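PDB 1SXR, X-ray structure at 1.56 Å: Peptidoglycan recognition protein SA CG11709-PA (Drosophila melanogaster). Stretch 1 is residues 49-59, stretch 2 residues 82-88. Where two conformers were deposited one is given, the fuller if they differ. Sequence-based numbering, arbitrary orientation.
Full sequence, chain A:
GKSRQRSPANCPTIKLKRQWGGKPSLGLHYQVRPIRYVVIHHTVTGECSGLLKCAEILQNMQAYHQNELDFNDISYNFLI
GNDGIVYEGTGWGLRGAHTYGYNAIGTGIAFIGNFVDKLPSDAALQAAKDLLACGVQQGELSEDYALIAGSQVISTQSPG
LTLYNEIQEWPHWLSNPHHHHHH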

# COMPACT_ATOMS: atom_id res chain seq x y z
N SER A 49 0.13 16.48 3.35
CA SER A 49 -0.03 16.38 4.79
C SER A 49 -1.49 16.65 5.12
O SER A 49 -2.01 17.76 4.88
N GLY A 50 -2.15 15.63 5.63
CA GLY A 50 -3.49 15.80 6.15
C GLY A 50 -4.54 15.59 5.09
O GLY A 50 -4.29 15.77 3.90
N LEU A 51 -5.72 15.25 5.56
CA LEU A 51 -6.81 14.89 4.65
C LEU A 51 -7.18 16.03 3.70
O LEU A 51 -7.46 15.78 2.53
N LEU A 52 -7.20 17.27 4.18
CA LEU A 52 -7.62 18.36 3.31
C LEU A 52 -6.78 18.41 2.03
O LEU A 52 -7.31 18.55 0.94
N LYS A 53 -5.47 18.31 2.18
CA LYS A 53 -4.57 18.39 1.02
C LYS A 53 -4.55 17.05 0.27
O LYS A 53 -4.59 17.00 -0.98
N CYS A 54 -4.51 15.96 1.03
CA CYS A 54 -4.33 14.67 0.40
C CYS A 54 -5.53 14.26 -0.44
O CYS A 54 -5.39 13.51 -1.41
N ALA A 55 -6.71 14.73 -0.08
CA ALA A 55 -7.88 14.22 -0.79
C ALA A 55 -7.82 14.48 -2.29
O ALA A 55 -8.13 13.57 -3.08
N GLU A 56 -7.46 15.69 -2.71
CA GLU A 56 -7.48 15.98 -4.15
C GLU A 56 -6.41 15.14 -4.85
O GLU A 56 -6.61 14.63 -5.98
N ILE A 57 -5.29 14.98 -4.18
CA ILE A 57 -4.21 14.18 -4.74
C ILE A 57 -4.68 12.75 -4.95
O ILE A 57 -4.42 12.15 -6.01
N LEU A 58 -5.40 12.19 -3.96
CA LEU A 58 -5.85 10.82 -4.08
C LEU A 58 -6.95 10.71 -5.15
O LEU A 58 -7.03 9.72 -5.87
N GLN A 59 -7.82 11.72 -5.21
CA GLN A 59 -8.85 11.71 -6.26
C GLN A 59 -8.25 11.63 -7.66
O GLN A 59 -8.73 10.87 -8.53
N ASN A 82 1.91 11.99 5.27
CA ASN A 82 2.96 12.54 6.12
C ASN A 82 2.49 12.70 7.57
O ASN A 82 3.31 12.62 8.50
N ASP A 83 1.19 12.97 7.74
CA ASP A 83 0.63 13.15 9.10
C ASP A 83 0.29 11.81 9.73
O ASP A 83 -0.21 11.75 10.85
N GLY A 84 0.53 10.71 9.01
CA GLY A 84 0.26 9.40 9.56
C GLY A 84 -1.16 8.92 9.35
O GLY A 84 -1.55 7.89 9.92
N ILE A 85 -1.94 9.63 8.54
CA ILE A 85 -3.27 9.16 8.18
C ILE A 85 -3.17 8.00 7.21
O ILE A 85 -2.38 8.03 6.25
N VAL A 86 -3.98 6.98 7.47
CA VAL A 86 -4.08 5.84 6.58
C VAL A 86 -5.31 6.03 5.71
O VAL A 86 -6.41 6.17 6.23
N TYR A 87 -5.11 6.06 4.39
CA TYR A 87 -6.22 6.26 3.45
C TYR A 87 -6.58 4.91 2.81
O TYR A 87 -5.69 4.17 2.39
N GLU A 88 -7.86 4.58 2.80
CA GLU A 88 -8.30 3.40 2.06
C GLU A 88 -8.12 3.60 0.56
O GLU A 88 -8.63 4.57 -0.01

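The contact between the two stretches is a small, mainly apolar one, in which the ring of Tyr87 packs against one side of the helix while one weak hydrogen bond and a bridging water lie near the start of the helix. Together the two sides bury 389 Å², and Tyr87 has the largest share.

Tyr87 points toward the helix with chi1 in the m well (-60°) and chi2 at -87°, which carries its ring along Leu58, Cys54 and Leu51. Leu58, also directed toward the other stretch (m, t), lays its CD1 over one face of the ring, 3.5 Å from Tyr87 CD1. Leu58 CD1 lies 3.8 Å from the centroid of the Tyr87 ring and 27° off the normal, a CH-pi arrangement. Leu51 (t, p) approaches differently: its CA-to-CB bond runs sideways, yet Leu51 CD1 reaches the ring edge, 3.8 Å from Tyr87 CE1. Cys54, one helical turn before Leu58, points toward the other stretch in the m rotamer and meets the ring obliquely. Cys54 CB is 3.6 Å from Tyr87 CZ and 3.3 Å from Tyr87 OH, while Cys54 SG, in a residue covalently bonded elsewhere in the structure, stands 4.9 Å from the centroid of the Tyr87 ring.

Ile85 (m, t) extends this apolar surface toward Gly50 and Leu51. Ile85 CD1 lies 3.7 Å from Leu51 N, 4.1 Å from Gly50 CA and 4.3 Å from Leu51 CB, so its nearest approaches are to backbone atoms. Gly50 leaves room here for Asp83: an ideal CB on Gly50 would come only 3.3 Å from Asp83 OD2. Its backbone angles (89/157) by themselves also call for glycine, since a CB would be jammed against the preceding carbonyl oxygen.

The polar contacts are modest. Asn82 (m), pointing toward the other stretch, donates a weak hydrogen bond from ND2 to Ser49 OG at 3.3 Å; Ser49 itself is in the m rotamer. Asp83, likewise m, brings OD1 within 3.6 Å of Ser49 CB. Although Asp83 OD2 comes within 3.4 Å of Gly50 N, the angle is too poor for a hydrogen bond, and the same is true of Tyr87 OH and Leu51 N, also 3.4 Å apart. A water joins the two stretches instead, its oxygen accepting from Gly50 N at 3.2 Å and weakly from Asp83 N at 3.4 Å, and hydrogen bonding with Tyr87 OH at 3.1 Å. The water thus gives the Tyr87 hydroxyl a polar partner, where Tyr87 OH otherwise lies 3.4 Å from Gly50 C and 3.3 Å from Cys54 CB.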

# COMPACT_ATOMS: atom_id res chain seq x y z
CB SER A 49 0.83 17.40 5.51
OG SER A 49 2.20 17.31 5.14
CB LEU A 51 -8.03 14.47 5.48
CG LEU A 51 -9.33 14.10 4.77
CD1 LEU A 51 -9.16 12.97 3.80
CD2 LEU A 51 -10.46 13.81 5.80
CB LEU A 52 -7.53 19.70 4.03
CG LEU A 52 -8.81 20.12 4.74
CD1 LEU A 52 -8.75 21.60 4.98
CD2 LEU A 52 -10.07 19.77 3.92
CB LYS A 53 -3.15 18.72 1.48
CG LYS A 53 -3.01 20.03 2.25
CD LYS A 53 -3.09 21.20 1.27
CE LYS A 53 -3.14 22.55 2.00
NZ LYS A 53 -2.03 22.75 2.97
CB CYS A 54 -4.01 13.55 1.40
SG CYS A 54 -2.32 13.67 2.09
CB ALA A 55 -9.19 14.79 -0.20
CB GLU A 56 -7.25 17.46 -4.42
CG GLU A 56 -7.55 17.80 -5.88
CD GLU A 56 -7.25 19.24 -6.22
OE1 GLU A 56 -7.24 20.08 -5.29
OE2 GLU A 56 -7.03 19.53 -7.42
CB ILE A 57 -2.98 14.30 -3.86
CG1 ILE A 57 -2.35 15.68 -4.12
CG2 ILE A 57 -1.99 13.18 -4.13
CD1 ILE A 57 -1.50 16.20 -3.03
CB LEU A 58 -6.37 10.33 -2.72
CG LEU A 58 -5.27 10.19 -1.67
CD1 LEU A 58 -5.93 10.06 -0.27
CD2 LEU A 58 -4.34 8.99 -1.99
CB GLN A 59 -9.78 12.93 -6.14
CG GLN A 59 -10.64 12.88 -4.87
CD GLN A 59 -11.24 14.22 -4.58
OE1 GLN A 59 -11.36 15.06 -5.47
NE2 GLN A 59 -11.62 14.45 -3.34
CB ASN A 82 3.36 13.95 5.67
CG ASN A 82 4.22 13.98 4.44
OD1 ASN A 82 4.67 12.96 3.96
ND2 ASN A 82 4.44 15.19 3.92
CB ASP A 83 -0.66 14.00 9.08
CG ASP A 83 -0.40 15.49 8.91
OD1 ASP A 83 0.79 15.89 8.81
OD2 ASP A 83 -1.33 16.34 8.89
CB ILE A 85 -4.10 10.27 7.55
CG1 ILE A 85 -4.36 11.37 8.57
CG2 ILE A 85 -5.43 9.73 6.98
CD1 ILE A 85 -5.09 12.53 7.98
CB VAL A 86 -4.21 4.53 7.37
CG1 VAL A 86 -4.45 3.35 6.42
CG2 VAL A 86 -2.94 4.29 8.23
CB TYR A 87 -5.81 7.24 2.34
CG TYR A 87 -5.43 8.59 2.89
CD1 TYR A 87 -6.42 9.57 3.11
CD2 TYR A 87 -4.11 8.88 3.21
CE1 TYR A 87 -6.08 10.83 3.62
CE2 TYR A 87 -3.76 10.14 3.72
CZ TYR A 87 -4.74 11.09 3.92
OH TYR A 87 -4.37 12.31 4.43
CB GLU A 88 -9.78 3.14 2.35
CG GLU A 88 -10.33 1.89 1.63
CD GLU A 88 -11.81 1.64 1.89
OE1 GLU A 88 -12.64 2.59 1.81
OE2 GLU A 88 -12.16 0.47 2.16
O HOH W 1 -1.65 12.45 5.99